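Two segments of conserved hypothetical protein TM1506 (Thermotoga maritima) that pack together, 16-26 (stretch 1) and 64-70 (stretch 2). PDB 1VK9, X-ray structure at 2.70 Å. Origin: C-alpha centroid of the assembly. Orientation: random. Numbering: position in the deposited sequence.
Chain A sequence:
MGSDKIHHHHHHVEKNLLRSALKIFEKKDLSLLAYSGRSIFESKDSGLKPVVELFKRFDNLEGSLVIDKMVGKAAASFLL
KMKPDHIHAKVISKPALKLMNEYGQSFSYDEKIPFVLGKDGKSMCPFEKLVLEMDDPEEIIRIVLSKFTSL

Stretch 1, residues 16-26: NLLRSALKIFE
Stretch 2 64-70: SLVIDKM

Residues 16-26 form a continuous stretch of α-helix, with backbone bonds such as Ala-21 N to Leu-17 O (2.8 Å) and Phe-25 N to Ala-21 O (2.9 Å), and pack on an extended segment centred on residues 65-68. The two run in broadly the same direction, at a signed crossing angle of -37°, and their axes approach to 9.6 Å. No hydrogen bond links them; the contact buries 371 Å² in total, and its buried members Ala-21, Phe-25, Leu-65 and Ile-67 are apolar, as suits such a contact.

Along stretch 2 the alternation of the strand decides which side chains take part. Ser-64 (phi/psi -122/161) points its CB away from the helix. Leu-65 (-119/152; chi1 62°, p; chi2 96°) points toward it, with Leu-65 CA 7.4 Å from Leu-18 CA. Leu-65 CD2 lies 3.8 Å from Leu-18 N and 4.1 Å from Leu-17 CB, while Leu-65 CD1 reaches Ala-21 CB at 3.8 Å. Leu-17 has chi1 -115° and chi2 71°; Leu-18 is t, p and Leu-22 m, t. Val-66 (-117/132; chi1 171°, t) faces away.

Ile-67 (-109/135; chi1 m, chi2 t) has the largest covered area, 108 Å². Ile-67 CD1 lies 3.7 Å from Ala-21 CB, 3.8 Å from Leu-22 CD2 and 4.4 Å from Leu-18 CD1, so the Ala-21 methyl lies against both strand side chains. Ile-67 CG2 sits over a face of the Phe-25 ring, 3.5 Å from the ring centroid and 8° off the normal, a CH-pi contact. Phe-25 adopts chi1 -161° (t) and chi2 84°; Phe-25 CA is 7.6 Å from Ile-67 CA.

The CA-to-CB bond of Asp-68 (-139/140; chi1 -162°, t) points away, but Phe-25 CZ comes within 4.3 Å of Asp-68 C and 4.0 Å of Lys-69 N. At Lys-69 (-69/-41) the chain turns a corner; its CA-to-CB bond points sideways and the end of the exposed side chain leads away. Selenomethionine Met-70 makes no contact with the helix.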

ATOM      1  N   ASN A  16       7.293 -17.514   3.983  1.00 47.34           N
ATOM      2  CA  ASN A  16       6.347 -18.127   4.909  1.00 49.25           C
ATOM      3  C   ASN A  16       5.615 -17.112   5.786  1.00 46.77           C
ATOM      4  O   ASN A  16       4.607 -17.449   6.416  1.00 47.84           O
ATOM      5  CB  ASN A  16       7.015 -19.238   5.744  1.00 50.54           C
ATOM      6  CG  ASN A  16       8.074 -18.697   6.691  1.00 60.70           C
ATOM      7  OD1 ASN A  16       8.826 -17.755   6.362  1.00 66.64           O
ATOM      8  ND2 ASN A  16       8.138 -19.282   7.884  1.00 66.57           N
ATOM      9  N   LEU A  17       6.120 -15.879   5.821  1.00 43.24           N
ATOM     10  CA  LEU A  17       5.465 -14.793   6.548  1.00 41.75           C
ATOM     11  C   LEU A  17       4.327 -14.265   5.692  1.00 41.33           C
ATOM     12  O   LEU A  17       3.225 -13.992   6.181  1.00 41.36           O
ATOM     13  CB  LEU A  17       6.454 -13.669   6.858  1.00 41.61           C
ATOM     14  CG  LEU A  17       6.803 -13.368   8.318  1.00 45.77           C
ATOM     15  CD1 LEU A  17       7.681 -14.465   8.956  1.00 51.70           C
ATOM     16  CD2 LEU A  17       7.496 -12.011   8.411  1.00 53.01           C
ATOM     17  N   LEU A  18       4.603 -14.126   4.400  1.00 40.02           N
ATOM     18  CA  LEU A  18       3.571 -13.775   3.443  1.00 37.38           C
ATOM     19  C   LEU A  18       2.501 -14.839   3.514  1.00 36.17           C
ATOM     20  O   LEU A  18       1.336 -14.518   3.664  1.00 35.63           O
ATOM     21  CB  LEU A  18       4.142 -13.668   2.030  1.00 36.57           C
ATOM     22  CG  LEU A  18       3.148 -13.258   0.947  1.00 33.24           C
ATOM     23  CD1 LEU A  18       2.397 -12.005   1.366  1.00 34.33           C
ATOM     24  CD2 LEU A  18       3.843 -13.065  -0.388  1.00 29.29           C
ATOM     25  N   ARG A  19       2.912 -16.103   3.435  1.00 37.12           N
ATOM     26  CA  ARG A  19       1.996 -17.238   3.560  1.00 38.46           C
ATOM     27  C   ARG A  19       1.104 -17.109   4.797  1.00 37.33           C
ATOM     28  O   ARG A  19      -0.101 -17.275   4.702  1.00 38.79           O
ATOM     29  CB  ARG A  19       2.784 -18.544   3.624  1.00 40.07           C
ATOM     30  CG  ARG A  19       2.223 -19.702   2.813  1.00 44.52           C
ATOM     31  CD  ARG A  19       2.979 -21.006   3.049  1.00 50.19           C
ATOM     32  NE  ARG A  19       2.660 -21.990   2.024  1.00 55.49           N
ATOM     33  N   SER A  20       1.703 -16.795   5.941  1.00 35.29           N
ATOM     34  CA  SER A  20       0.980 -16.644   7.200  1.00 34.07           C
ATOM     35  C   SER A  20       0.040 -15.450   7.217  1.00 32.93           C
ATOM     36  O   SER A  20      -1.060 -15.528   7.749  1.00 33.20           O
ATOM     37  CB  SER A  20       1.968 -16.503   8.357  1.00 34.14           C
ATOM     38  OG  SER A  20       2.453 -17.765   8.754  1.00 35.92           O
ATOM     39  N   ALA A  21       0.489 -14.334   6.663  1.00 33.09           N
ATOM     40  CA  ALA A  21      -0.308 -13.115   6.672  1.00 32.76           C
ATOM     41  C   ALA A  21      -1.525 -13.277   5.782  1.00 33.84           C
ATOM     42  O   ALA A  21      -2.584 -12.739   6.086  1.00 35.42           O
ATOM     43  CB  ALA A  21       0.525 -11.924   6.235  1.00 28.64           C
ATOM     44  N   LEU A  22      -1.364 -14.029   4.692  1.00 34.39           N
ATOM     45  CA  LEU A  22      -2.431 -14.239   3.719  1.00 34.31           C
ATOM     46  C   LEU A  22      -3.536 -15.070   4.362  1.00 35.86           C
ATOM     47  O   LEU A  22      -4.715 -14.754   4.215  1.00 36.52           O
ATOM     48  CB  LEU A  22      -1.901 -14.921   2.442  1.00 33.33           C
ATOM     49  CG  LEU A  22      -1.017 -14.155   1.433  1.00 32.40           C
ATOM     50  CD1 LEU A  22      -0.342 -15.099   0.433  1.00 26.60           C
ATOM     51  CD2 LEU A  22      -1.773 -13.082   0.688  1.00 27.42           C
ATOM     52  N   LYS A  23      -3.144 -16.121   5.085  1.00 37.10           N
ATOM     53  CA  LYS A  23      -4.073 -16.944   5.871  1.00 37.67           C
ATOM     54  C   LYS A  23      -4.929 -16.102   6.830  1.00 36.62           C
ATOM     55  O   LYS A  23      -6.110 -16.386   6.993  1.00 38.12           O
ATOM     56  CB  LYS A  23      -3.327 -18.050   6.639  1.00 37.23           C
ATOM     57  CG  LYS A  23      -2.999 -19.295   5.806  1.00 46.57           C
ATOM     58  CD  LYS A  23      -3.619 -20.572   6.434  1.00 64.64           C
ATOM     59  CE  LYS A  23      -2.633 -21.753   6.535  1.00 67.97           C
ATOM     60  NZ  LYS A  23      -1.234 -21.336   6.892  1.00 65.16           N
ATOM     61  N   ILE A  24      -4.335 -15.068   7.438  1.00 35.29           N
ATOM     62  CA  ILE A  24      -5.046 -14.144   8.335  1.00 33.60           C
ATOM     63  C   ILE A  24      -5.956 -13.176   7.553  1.00 34.04           C
ATOM     64  O   ILE A  24      -7.145 -13.042   7.864  1.00 32.98           O
ATOM     65  CB  ILE A  24      -4.048 -13.395   9.284  1.00 33.19           C
ATOM     66  CG1 ILE A  24      -3.514 -14.351  10.364  1.00 34.55           C
ATOM     67  CG2 ILE A  24      -4.704 -12.183   9.942  1.00 29.51           C
ATOM     68  CD1 ILE A  24      -2.364 -13.780  11.222  1.00 39.01           C
ATOM     69  N   PHE A  25      -5.393 -12.512   6.544  1.00 34.59           N
ATOM     70  CA  PHE A  25      -6.141 -11.646   5.635  1.00 34.96           C
ATOM     71  C   PHE A  25      -7.388 -12.331   5.058  1.00 37.64           C
ATOM     72  O   PHE A  25      -8.473 -11.734   5.005  1.00 36.86           O
ATOM     73  CB  PHE A  25      -5.228 -11.210   4.487  1.00 34.12           C
ATOM     74  CG  PHE A  25      -5.710  -9.988   3.739  1.00 31.57           C
ATOM     75  CD1 PHE A  25      -5.434  -8.707   4.214  1.00 33.96           C
ATOM     76  CD2 PHE A  25      -6.407 -10.117   2.545  1.00 26.67           C
ATOM     77  CE1 PHE A  25      -5.861  -7.573   3.507  1.00 33.93           C
ATOM     78  CE2 PHE A  25      -6.839  -8.998   1.834  1.00 22.51           C
ATOM     79  CZ  PHE A  25      -6.564  -7.727   2.310  1.00 28.01           C
ATOM     80  N   GLU A  26      -7.223 -13.584   4.624  1.00 40.28           N
ATOM     81  CA  GLU A  26      -8.299 -14.328   3.980  1.00 42.34           C
ATOM     82  C   GLU A  26      -9.355 -14.749   5.019  1.00 41.38           C
ATOM     83  O   GLU A  26     -10.539 -14.488   4.825  1.00 40.92           O
ATOM     84  CB  GLU A  26      -7.753 -15.518   3.157  1.00 44.70           C
ATOM     85  CG  GLU A  26      -7.148 -15.148   1.787  1.00 52.82           C
ATOM     86  CD  GLU A  26      -6.583 -16.344   0.996  1.00 65.38           C
ATOM     87  OE1 GLU A  26      -6.721 -17.514   1.433  1.00 70.35           O
ATOM     88  OE2 GLU A  26      -5.998 -16.121  -0.087  1.00 65.67           O
ATOM     89  N   SER A  64       8.333  -5.440   8.198  1.00 32.62           N
ATOM     90  CA  SER A  64       6.946  -5.830   8.100  1.00 33.46           C
ATOM     91  C   SER A  64       6.530  -5.956   6.662  1.00 32.84           C
ATOM     92  O   SER A  64       7.198  -5.432   5.771  1.00 33.40           O
ATOM     93  CB  SER A  64       6.070  -4.815   8.813  1.00 33.75           C
ATOM     94  OG  SER A  64       6.071  -5.098  10.196  1.00 41.74           O
ATOM     95  N   LEU A  65       5.434  -6.668   6.429  1.00 31.03           N
ATOM     96  CA  LEU A  65       4.819  -6.672   5.111  1.00 29.51           C
ATOM     97  C   LEU A  65       3.408  -6.118   5.199  1.00 30.14           C
ATOM     98  O   LEU A  65       2.764  -6.210   6.256  1.00 30.19           O
ATOM     99  CB  LEU A  65       4.835  -8.069   4.487  1.00 27.47           C
ATOM    100  CG  LEU A  65       4.092  -9.171   5.203  1.00 24.52           C
ATOM    101  CD1 LEU A  65       2.716  -9.317   4.616  1.00 37.11           C
ATOM    102  CD2 LEU A  65       4.856 -10.430   5.017  1.00 31.34           C
ATOM    103  N   VAL A  66       2.943  -5.536   4.092  1.00 29.26           N
ATOM    104  CA  VAL A  66       1.581  -5.021   3.998  1.00 28.01           C
ATOM    105  C   VAL A  66       0.799  -5.776   2.940  1.00 30.14           C
ATOM    106  O   VAL A  66       1.289  -5.971   1.839  1.00 32.67           O
ATOM    107  CB  VAL A  66       1.576  -3.524   3.629  1.00 28.55           C
ATOM    108  CG1 VAL A  66       0.154  -3.037   3.314  1.00 19.45           C
ATOM    109  CG2 VAL A  66       2.241  -2.700   4.732  1.00 19.17           C
ATOM    110  N   ILE A  67      -0.414  -6.202   3.282  1.00 32.26           N
ATOM    111  CA  ILE A  67      -1.365  -6.721   2.297  1.00 31.01           C
ATOM    112  C   ILE A  67      -2.513  -5.738   2.098  1.00 32.26           C
ATOM    113  O   ILE A  67      -3.073  -5.215   3.051  1.00 33.58           O
ATOM    114  CB  ILE A  67      -1.908  -8.120   2.698  1.00 30.64           C
ATOM    115  CG1 ILE A  67      -0.753  -9.107   2.889  1.00 25.15           C
ATOM    116  CG2 ILE A  67      -2.912  -8.632   1.631  1.00 23.25           C
ATOM    117  CD1 ILE A  67      -1.197 -10.466   3.358  1.00 30.81           C
ATOM    118  N   ASP A  68      -2.867  -5.495   0.852  1.00 33.82           N
ATOM    119  CA  ASP A  68      -3.904  -4.537   0.536  1.00 35.38           C
ATOM    120  C   ASP A  68      -4.792  -5.075  -0.595  1.00 36.53           C
ATOM    121  O   ASP A  68      -4.306  -5.689  -1.540  1.00 37.54           O
ATOM    122  CB  ASP A  68      -3.256  -3.203   0.156  1.00 35.98           C
ATOM    123  CG  ASP A  68      -4.223  -2.044   0.226  1.00 38.48           C
ATOM    124  OD1 ASP A  68      -5.431  -2.282   0.445  1.00 42.28           O
ATOM    125  OD2 ASP A  68      -3.874  -0.863   0.070  1.00 29.70           O
ATOM    126  N   LYS A  69      -6.097  -4.851  -0.473  1.00 38.05           N
ATOM    127  CA  LYS A  69      -7.110  -5.360  -1.408  1.00 37.02           C
ATOM    128  C   LYS A  69      -6.977  -4.649  -2.779  1.00 37.83           C
ATOM    129  O   LYS A  69      -7.077  -5.270  -3.844  1.00 39.86           O
ATOM    130  CB  LYS A  69      -8.492  -5.078  -0.812  1.00 35.08           C
ATOM    131  CG  LYS A  69      -9.508  -6.191  -0.826  1.00 39.36           C
ATOM    132  CD  LYS A  69     -10.811  -5.638  -0.221  1.00 46.95           C
ATOM    133  CE  LYS A  69     -11.799  -6.716   0.146  1.00 47.78           C
ATOM    134  NZ  LYS A  69     -12.733  -6.882  -0.993  1.00 52.96           N
HETATM  135  N   MSE A  70      -6.740  -3.342  -2.740  1.00 35.31           N
HETATM  136  CA  MSE A  70      -6.811  -2.524  -3.924  1.00 34.17           C
HETATM  137  C   MSE A  70      -5.743  -1.442  -3.833  1.00 33.47           C
HETATM  138  O   MSE A  70      -5.869  -0.507  -3.040  1.00 34.66           O
HETATM  139  CB  MSE A  70      -8.212  -1.902  -4.007  1.00 35.06           C
HETATM  140  CG  MSE A  70      -8.455  -0.988  -5.216  1.00 40.89           C
HETATM  141 SE   MSE A  70      -8.315  -1.929  -6.964  1.00 58.61          SE
HETATM  142  CE  MSE A  70      -9.986  -3.164  -6.947  1.00 56.44           C
TER